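Local coordinates for periplasmic binding protein/LacI transcriptional regulator (Burkholderia graminis C4D1M, PDB 5HQJ) that binds the sugar D-arabinose between its two lobes and is probably a carbohydrate-binding component of an ABC transporter, at residues A[250-255]-A[262-267]; A[133-138]-A[296-301]. All coordinates share one frame; numbering follows the deposited sequence. Where two conformers were deposited one is given.

Contact 1. Residues A[250-255]-A[262-267]; sequences PDTLKG and QGIMVQ. With 64K (alpha-D-arabinopyranose), chain B.
Ile-264 lays its two branches against helix residues Thr-252 and Leu-253, one branch to each. Its CG2 methyl meets the CG2 methyl of Thr-252 at 3.6 Å, the closest approach between the segments. At the other end, CD1 reaches CD2 of Leu-253 at 4.1 Å, the two side chains crossing at about a right angle. The torsions account for this division. In the conformer given, one of two, Ile-264 holds CG1 between its backbone N and carbonyl carbon (chi1 60°) and runs on extended to CD1, which carries the longer branch to the leucine. In Thr-252, chi1 of -58° puts the hydroxyl beside the backbone N and turns CG2 to the strand. The two close contacts are between carbon atoms and no hydrogen bond spans the segments, which bury 112 Å² together, Ile-264 giving the largest share. The nearest CA atoms, those of Thr-252 and Ile-264, stand 8.2 Å apart, and side chains alone bridge that gap.

The polar chemistry lies at the far end of the strand segment, where Gln-267 follows strand 263-266 into the sugar pocket. Its chain is extended beyond CG, and NE2 donates to O2 of the arabinopyranose at 2.9 Å with an almost straight N-H...O angle of 174°. The same NE2 bonds to Asp-247 OD1, while OE1 is engaged by Thr-130 OG1. Partners on both amide atoms fix its rotation, and Asp-247 itself binds the sugar through OD2.

Helix 250-258 is the connection in the beta-alpha-beta unit of strands 242-246 and 263-266, parallel neighbours in one alpha/beta lobe of the periplasmic-binding-protein fold. Ile-264 also packs on Ala-245 and Val-301 of the flanking strands, while Leu-253 and Val-266 both touch Tyr-309 near the C-terminus.

Contact 2. Residues A[133-138]-A[296-301]; sequences EQAGAT and TGVTVV
Val-298 meets Ala-135, and Thr-138 meets Val-300, as two separate pairs; Val-298 and Thr-138 have slightly more surface buried than the other two. In the first pair, CG1 of Val-298, in the conformer given, approaches CB of Ala-135 at 4.4 Å, a loose apolar contact. Their CA atoms lie 7.2 Å apart, the nearest such pair between the segments. In the second, the CG2 methyls of Thr-138 and Val-300 come to 3.9 Å, although the backbones have diverged to a CA separation of 8.6 Å. In Thr-138, chi1 of -64° sets OG1 beside the backbone N, 3.1 Å from the carbonyl O of Gln-134, and leaves CG2 anti to that N, facing the valine. Ala-135 and Thr-138 are three positions apart and so lie on one helix face, matching the alternate residues Val-298 and Val-300.

No hydrogen bond crosses the interface, which buries 110 Å² in all and is only partly shielded, since Val-300 is exposed.

Both segments come just after the chain crosses between lobes, from strands 127-129 and 294-295 of the parallel sheet, consistent with the hinge of a two-lobed periplasmic binding protein. Helix 132-146 packs on one face of the mixed sheet, near its edge strand 299-301, which runs antiparallel to 263-266. Met-265 of that neighbouring strand, a selenomethionine, touches Ala-135, Thr-138, Val-298 and Val-300, filling in between helix and edge strand.

How the contacts relate
Strands 263-266 and 299-301 carry both contacts into the same mixed sheet. They are joined by probable hydrogen bonds from Ile-264 N to Val-301 O (2.7 Å) and from Thr-299 N to Val-266 O (2.8 Å). Alternation along 263-266 sends Ile-264 to helix 250-258 and Met-265 to helix 132-146, so the helices pack on opposite faces. Between their segments both contacts are apolar and similar in area, but contact 1 is largely buried, whereas contact 2 lies near the sheet edge and is partly open. Contact 1 joins near neighbours in sequence; contact 2 brings together segments 158 residues apart. Contact 1 adds the amide-sugar bond of Gln-267; no residue of contact 2 belongs to the pocket, the Val-298 side chain being about 9 Å from the sugar.

Contact 1. Residues A[250-255]-A[262-267]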
ATOM      1  N   PRO A 250      -8.108  -4.267 -10.920  1.00 25.38           N
ATOM      2  CA  PRO A 250      -8.650  -4.336 -12.286  1.00 25.73           C
ATOM      3  C   PRO A 250      -9.278  -3.026 -12.800  1.00 13.81           C
ATOM      4  O   PRO A 250      -9.116  -2.650 -13.940  1.00 22.22           O
ATOM      5  CB  PRO A 250      -9.700  -5.443 -12.171  1.00 24.47           C
ATOM      6  CG  PRO A 250      -9.147  -6.347 -11.105  1.00 25.04           C
ATOM      7  CD  PRO A 250      -8.510  -5.426 -10.103  1.00 31.16           C
ATOM      8  N   ASP A 251      -9.966  -2.310 -11.918  1.00 16.08           N
ATOM      9  CA  ASP A 251     -10.563  -1.014 -12.269  1.00 15.36           C
ATOM     10  C   ASP A 251      -9.522   0.035 -12.673  1.00 16.89           C
ATOM     11  O   ASP A 251      -9.749   0.878 -13.559  1.00 16.70           O
ATOM     12  CB  ASP A 251     -11.400  -0.465 -11.103  1.00 26.84           C
ATOM     13  CG  ASP A 251     -12.729  -1.181 -10.948  1.00 66.08           C
ATOM     14  OD1 ASP A 251     -13.313  -1.592 -11.968  1.00 44.83           O
ATOM     15  OD2 ASP A 251     -13.191  -1.326  -9.799  1.00107.19           O
ATOM     16  N   THR A 252      -8.384  -0.016 -12.003  1.00 17.07           N
ATOM     17  CA  THR A 252      -7.274   0.881 -12.289  1.00 17.03           C
ATOM     18  C   THR A 252      -6.655   0.557 -13.661  1.00 14.60           C
ATOM     19  O   THR A 252      -6.387   1.450 -14.493  1.00 17.12           O
ATOM     20  CB  THR A 252      -6.206   0.764 -11.167  1.00 16.28           C
ATOM     21  OG1 THR A 252      -6.789   1.062  -9.898  1.00 16.65           O
ATOM     22  CG2 THR A 252      -5.086   1.715 -11.405  1.00 19.47           C
ATOM     23  N   LEU A 253      -6.430  -0.738 -13.890  1.00 15.21           N
ATOM     24  CA  LEU A 253      -5.960  -1.193 -15.179  1.00 11.99           C
ATOM     25  C   LEU A 253      -6.971  -0.846 -16.269  1.00 19.71           C
ATOM     26  O   LEU A 253      -6.585  -0.396 -17.337  1.00 14.66           O
ATOM     27  CB  LEU A 253      -5.701  -2.680 -15.126  1.00 13.62           C
ATOM     28  CG  LEU A 253      -4.469  -3.108 -14.350  1.00 18.77           C
ATOM     29  CD1 LEU A 253      -4.477  -4.615 -14.328  1.00 17.65           C
ATOM     30  CD2 LEU A 253      -3.199  -2.579 -15.008  1.00 20.20           C
ATOM     31  N   LYS A 254      -8.267  -0.999 -15.982  1.00 15.60           N
ATOM     32  CA  LYS A 254      -9.274  -0.633 -16.985  1.00 23.90           C
ATOM     33  C   LYS A 254      -9.199   0.868 -17.240  1.00 21.45           C
ATOM     34  O   LYS A 254      -9.276   1.339 -18.383  1.00 17.51           O
ATOM     35  CB  LYS A 254     -10.684  -1.025 -16.541  1.00 35.04           C
ATOM     36  CG  LYS A 254     -11.728  -0.785 -17.623  1.00 57.84           C
ATOM     37  CD  LYS A 254     -13.130  -1.173 -17.181  1.00 75.22           C
ATOM     38  CE  LYS A 254     -14.153  -0.849 -18.264  1.00 94.07           C
ATOM     39  NZ  LYS A 254     -13.678  -1.204 -19.638  1.00 93.86           N
ATOM     40  N   GLY A 255      -9.011   1.636 -16.178  1.00 18.29           N
ATOM     41  CA  GLY A 255      -8.883   3.076 -16.343  1.00 24.21           C
ATOM     42  C   GLY A 255      -7.691   3.467 -17.207  1.00 16.97           C
ATOM     43  O   GLY A 255      -7.754   4.417 -17.988  1.00 14.76           O
ATOM     44  N   GLN A 262      -3.310   7.850 -16.627  1.00 14.57           N
ATOM     45  CA  GLN A 262      -2.140   7.980 -17.515  1.00 11.45           C
ATOM     46  C   GLN A 262      -0.938   7.177 -17.053  1.00 18.69           C
ATOM     47  O   GLN A 262      -0.091   6.805 -17.855  1.00 20.11           O
ATOM     48  CB  GLN A 262      -1.751   9.454 -17.653  1.00 14.39           C
ATOM     49  CG  GLN A 262      -2.641  10.274 -18.582  1.00 18.86           C
ATOM     50  CD  GLN A 262      -4.090  10.273 -18.161  1.00 22.61           C
ATOM     51  OE1 GLN A 262      -4.425  10.627 -17.033  1.00 16.05           O
ATOM     52  NE2 GLN A 262      -4.956   9.827 -19.049  1.00 18.40           N
ATOM     53  N   GLY A 263      -0.859   6.901 -15.762  1.00 12.49           N
ATOM     54  CA  GLY A 263       0.261   6.142 -15.233  1.00 15.58           C
ATOM     55  C   GLY A 263      -0.099   5.539 -13.906  1.00 17.61           C
ATOM     56  O   GLY A 263      -0.914   6.120 -13.166  1.00 13.49           O
ATOM     57  N   ILE A 264       0.469   4.387 -13.585  0.60 13.58           N
ATOM     58  CA  ILE A 264       0.327   3.903 -12.241  0.60 11.89           C
ATOM     59  C   ILE A 264       1.681   3.502 -11.643  0.60  9.05           C
ATOM     60  O   ILE A 264       2.740   3.452 -12.308  0.60 10.39           O
ATOM     61  CB  ILE A 264      -0.671   2.746 -12.161  0.60  9.42           C
ATOM     62  CG1 ILE A 264      -0.203   1.573 -13.032  0.60 11.59           C
ATOM     63  CG2 ILE A 264      -2.065   3.209 -12.575  0.60 20.60           C
ATOM     64  CD1 ILE A 264      -1.155   0.380 -13.098  0.60 14.56           C
HETATM   65  N   MSE A 265       1.632   3.281 -10.347  1.00 10.49           N
HETATM   66  CA  MSE A 265       2.767   2.764  -9.590  1.00 14.28           C
HETATM   67  C   MSE A 265       2.369   1.403  -9.039  1.00 12.37           C
HETATM   68  O   MSE A 265       1.446   1.355  -8.219  1.00 11.97           O
HETATM   69  CB  MSE A 265       3.166   3.716  -8.450  1.00 14.30           C
HETATM   70  CG  MSE A 265       3.445   5.140  -8.882  1.00 17.10           C
HETATM   71 SE   MSE A 265       5.130   5.206  -9.848  1.00 26.78          SE
HETATM   72  CE  MSE A 265       6.375   5.017  -8.369  1.00 16.81           C
ATOM     73  N   VAL A 266       3.047   0.328  -9.483  1.00 12.89           N
ATOM     74  CA  VAL A 266       2.715  -1.021  -9.070  1.00 11.92           C
ATOM     75  C   VAL A 266       3.786  -1.507  -8.125  1.00 11.14           C
ATOM     76  O   VAL A 266       4.942  -1.560  -8.492  1.00 11.99           O
ATOM     77  CB  VAL A 266       2.554  -1.961 -10.252  1.00 11.62           C
ATOM     78  CG1 VAL A 266       2.086  -3.338  -9.761  1.00 13.95           C
ATOM     79  CG2 VAL A 266       1.558  -1.365 -11.264  1.00 15.69           C
ATOM     80  N   GLN A 267       3.383  -1.833  -6.905  1.00 11.74           N
ATOM     81  CA  GLN A 267       4.266  -2.370  -5.882  1.00 10.16           C
ATOM     82  C   GLN A 267       4.452  -3.871  -6.188  1.00 11.05           C
ATOM     83  O   GLN A 267       4.044  -4.314  -7.249  1.00 12.64           O
ATOM     84  CB  GLN A 267       3.677  -2.131  -4.492  1.00 10.48           C
ATOM     85  CG  GLN A 267       3.234  -0.714  -4.218  1.00 11.72           C
ATOM     86  CD  GLN A 267       2.710  -0.626  -2.823  1.00 14.85           C
ATOM     87  OE1 GLN A 267       3.454  -0.758  -1.868  1.00 11.99           O
ATOM     88  NE2 GLN A 267       1.392  -0.417  -2.692  1.00 12.65           N
TER
HETATM   89  O2  64K B 401       0.350  -0.131  -0.039  1.00 16.25           O
HETATM   90  C2  64K B 401      -1.049   0.264   0.168  1.00 23.94           C
HETATM   91  C3  64K B 401      -1.763   0.074  -1.131  1.00 16.72           C
HETATM   92  O3  64K B 401      -1.398   1.119  -2.005  1.00 17.68           O
HETATM   93  C4  64K B 401      -3.277   0.163  -0.972  1.00 25.40           C
HETATM   94  O4  64K B 401      -3.706   1.497  -0.641  1.00 27.04           O
HETATM   95  C5  64K B 401      -3.715  -0.722   0.105  1.00 16.43           C
HETATM   96  O5  64K B 401      -3.115  -0.280   1.347  1.00 16.05           O
HETATM   97  C1  64K B 401      -1.665  -0.595   1.236  1.00 22.94           C
HETATM   98  O1  64K B 401      -1.064  -0.299   2.438  1.00 12.46           O

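Contact 2. Residues A[133-138]-A[296-301]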
ATOM      1  N   GLU A 133       8.330   6.918   0.420  1.00 14.14           N
ATOM      2  CA  GLU A 133       8.660   8.304   0.101  1.00 15.14           C
ATOM      3  C   GLU A 133       9.273   8.351  -1.305  1.00 14.34           C
ATOM      4  O   GLU A 133       8.916   9.215  -2.101  1.00 16.33           O
ATOM      5  CB  GLU A 133       9.597   8.939   1.136  1.00 16.36           C
ATOM      6  CG  GLU A 133       9.821  10.422   0.857  1.00 36.82           C
ATOM      7  CD  GLU A 133      10.420  11.181   2.027  1.00 87.63           C
ATOM      8  OE1 GLU A 133      10.313  10.704   3.177  1.00 98.45           O
ATOM      9  OE2 GLU A 133      10.992  12.265   1.792  1.00117.06           O
ATOM     10  N   GLN A 134      10.166   7.415  -1.658  1.00 15.60           N
ATOM     11  CA  GLN A 134      10.748   7.429  -2.996  1.00 15.78           C
ATOM     12  C   GLN A 134       9.675   7.210  -4.069  1.00 13.18           C
ATOM     13  O   GLN A 134       9.746   7.780  -5.158  1.00 13.65           O
ATOM     14  CB  GLN A 134      11.874   6.359  -3.153  1.00 18.03           C
ATOM     15  CG  GLN A 134      12.487   6.300  -4.549  1.00 56.45           C
ATOM     16  CD  GLN A 134      13.088   7.624  -4.986  1.00 85.91           C
ATOM     17  OE1 GLN A 134      12.664   8.218  -5.979  1.00 91.89           O
ATOM     18  NE2 GLN A 134      14.089   8.088  -4.251  1.00 89.42           N
ATOM     19  N   ALA A 135       8.687   6.370  -3.788  1.00 13.91           N
ATOM     20  CA  ALA A 135       7.625   6.212  -4.773  1.00 12.08           C
ATOM     21  C   ALA A 135       6.895   7.560  -5.013  1.00 10.00           C
ATOM     22  O   ALA A 135       6.518   7.892  -6.132  1.00 10.10           O
ATOM     23  CB  ALA A 135       6.643   5.158  -4.324  1.00 12.86           C
ATOM     24  N   GLY A 136       6.638   8.318  -3.937  1.00 11.95           N
ATOM     25  CA  GLY A 136       6.045   9.667  -4.086  1.00 10.37           C
ATOM     26  C   GLY A 136       6.897  10.604  -4.894  1.00  9.84           C
ATOM     27  O   GLY A 136       6.432  11.320  -5.789  1.00  8.01           O
ATOM     28  N   ALA A 137       8.182  10.604  -4.567  1.00 11.86           N
ATOM     29  CA  ALA A 137       9.125  11.375  -5.332  1.00  9.90           C
ATOM     30  C   ALA A 137       9.088  11.048  -6.834  1.00  8.06           C
ATOM     31  O   ALA A 137       9.089  11.928  -7.657  1.00 11.64           O
ATOM     32  CB  ALA A 137      10.554  11.146  -4.750  1.00 11.73           C
ATOM     33  N   THR A 138       9.041   9.773  -7.186  1.00 10.94           N
ATOM     34  CA  THR A 138       8.944   9.366  -8.569  1.00 10.00           C
ATOM     35  C   THR A 138       7.657   9.839  -9.246  1.00 11.00           C
ATOM     36  O   THR A 138       7.674  10.274 -10.369  1.00 10.53           O
ATOM     37  CB  THR A 138       9.052   7.842  -8.662  1.00 11.81           C
ATOM     38  OG1 THR A 138      10.348   7.448  -8.210  1.00 15.59           O
ATOM     39  CG2 THR A 138       8.850   7.317 -10.073  1.00 14.51           C
ATOM     40  N   THR A 296      11.127  -3.879  -1.762  1.00 12.25           N
ATOM     41  CA  THR A 296      10.591  -4.763  -2.792  1.00 12.11           C
ATOM     42  C   THR A 296      10.378  -4.059  -4.157  1.00 14.85           C
ATOM     43  O   THR A 296      10.127  -4.736  -5.172  1.00 15.72           O
ATOM     44  CB  THR A 296       9.263  -5.448  -2.322  1.00 12.90           C
ATOM     45  OG1 THR A 296       8.369  -4.491  -1.741  1.00 13.85           O
ATOM     46  CG2 THR A 296       9.572  -6.534  -1.290  1.00 14.56           C
ATOM     47  N   GLY A 297      10.493  -2.725  -4.190  1.00 15.51           N
ATOM     48  CA  GLY A 297      10.525  -1.992  -5.431  1.00 14.30           C
ATOM     49  C   GLY A 297       9.150  -1.721  -6.000  1.00 10.89           C
ATOM     50  O   GLY A 297       8.140  -2.280  -5.546  1.00 14.39           O
ATOM     51  N   VAL A 298       9.098  -0.882  -7.030  0.56 14.99           N
ATOM     52  CA  VAL A 298       7.831  -0.412  -7.586  0.56 16.09           C
ATOM     53  C   VAL A 298       8.058  -0.085  -9.066  0.56 15.48           C
ATOM     54  O   VAL A 298       9.086   0.506  -9.398  0.56 13.65           O
ATOM     55  CB  VAL A 298       7.300   0.830  -6.794  0.56 13.80           C
ATOM     56  CG1 VAL A 298       8.156   2.082  -7.045  0.56 11.98           C
ATOM     57  CG2 VAL A 298       5.840   1.138  -7.125  0.56 19.43           C
ATOM     58  N   THR A 299       7.125  -0.511  -9.932  1.00 16.35           N
ATOM     59  CA  THR A 299       7.238  -0.397 -11.378  1.00 11.48           C
ATOM     60  C   THR A 299       6.320   0.753 -11.835  1.00 12.93           C
ATOM     61  O   THR A 299       5.141   0.784 -11.472  1.00 13.91           O
ATOM     62  CB  THR A 299       6.848  -1.704 -12.122  1.00 22.07           C
ATOM     63  OG1 THR A 299       7.587  -2.817 -11.602  1.00 21.43           O
ATOM     64  CG2 THR A 299       7.116  -1.569 -13.616  1.00 26.54           C
ATOM     65  N   VAL A 300       6.875   1.701 -12.583  1.00 16.20           N
ATOM     66  CA  VAL A 300       6.073   2.736 -13.240  1.00 11.93           C
ATOM     67  C   VAL A 300       5.401   2.111 -14.472  1.00 10.66           C
ATOM     68  O   VAL A 300       6.088   1.686 -15.423  1.00 16.62           O
ATOM     69  CB  VAL A 300       6.930   3.950 -13.690  1.00 17.11           C
ATOM     70  CG1 VAL A 300       6.059   5.015 -14.382  1.00 22.48           C
ATOM     71  CG2 VAL A 300       7.726   4.541 -12.503  1.00 17.70           C
ATOM     72  N   VAL A 301       4.068   2.035 -14.464  1.00 12.59           N
ATOM     73  CA  VAL A 301       3.332   1.333 -15.515  1.00 15.00           C
ATOM     74  C   VAL A 301       2.441   2.302 -16.244  1.00 16.90           C
ATOM     75  O   VAL A 301       1.687   3.075 -15.636  1.00 15.93           O
ATOM     76  CB  VAL A 301       2.505   0.186 -14.948  1.00 12.58           C
ATOM     77  CG1 VAL A 301       1.650  -0.468 -16.045  1.00 13.39           C
ATOM     78  CG2 VAL A 301       3.454  -0.869 -14.324  1.00 18.79           C
TER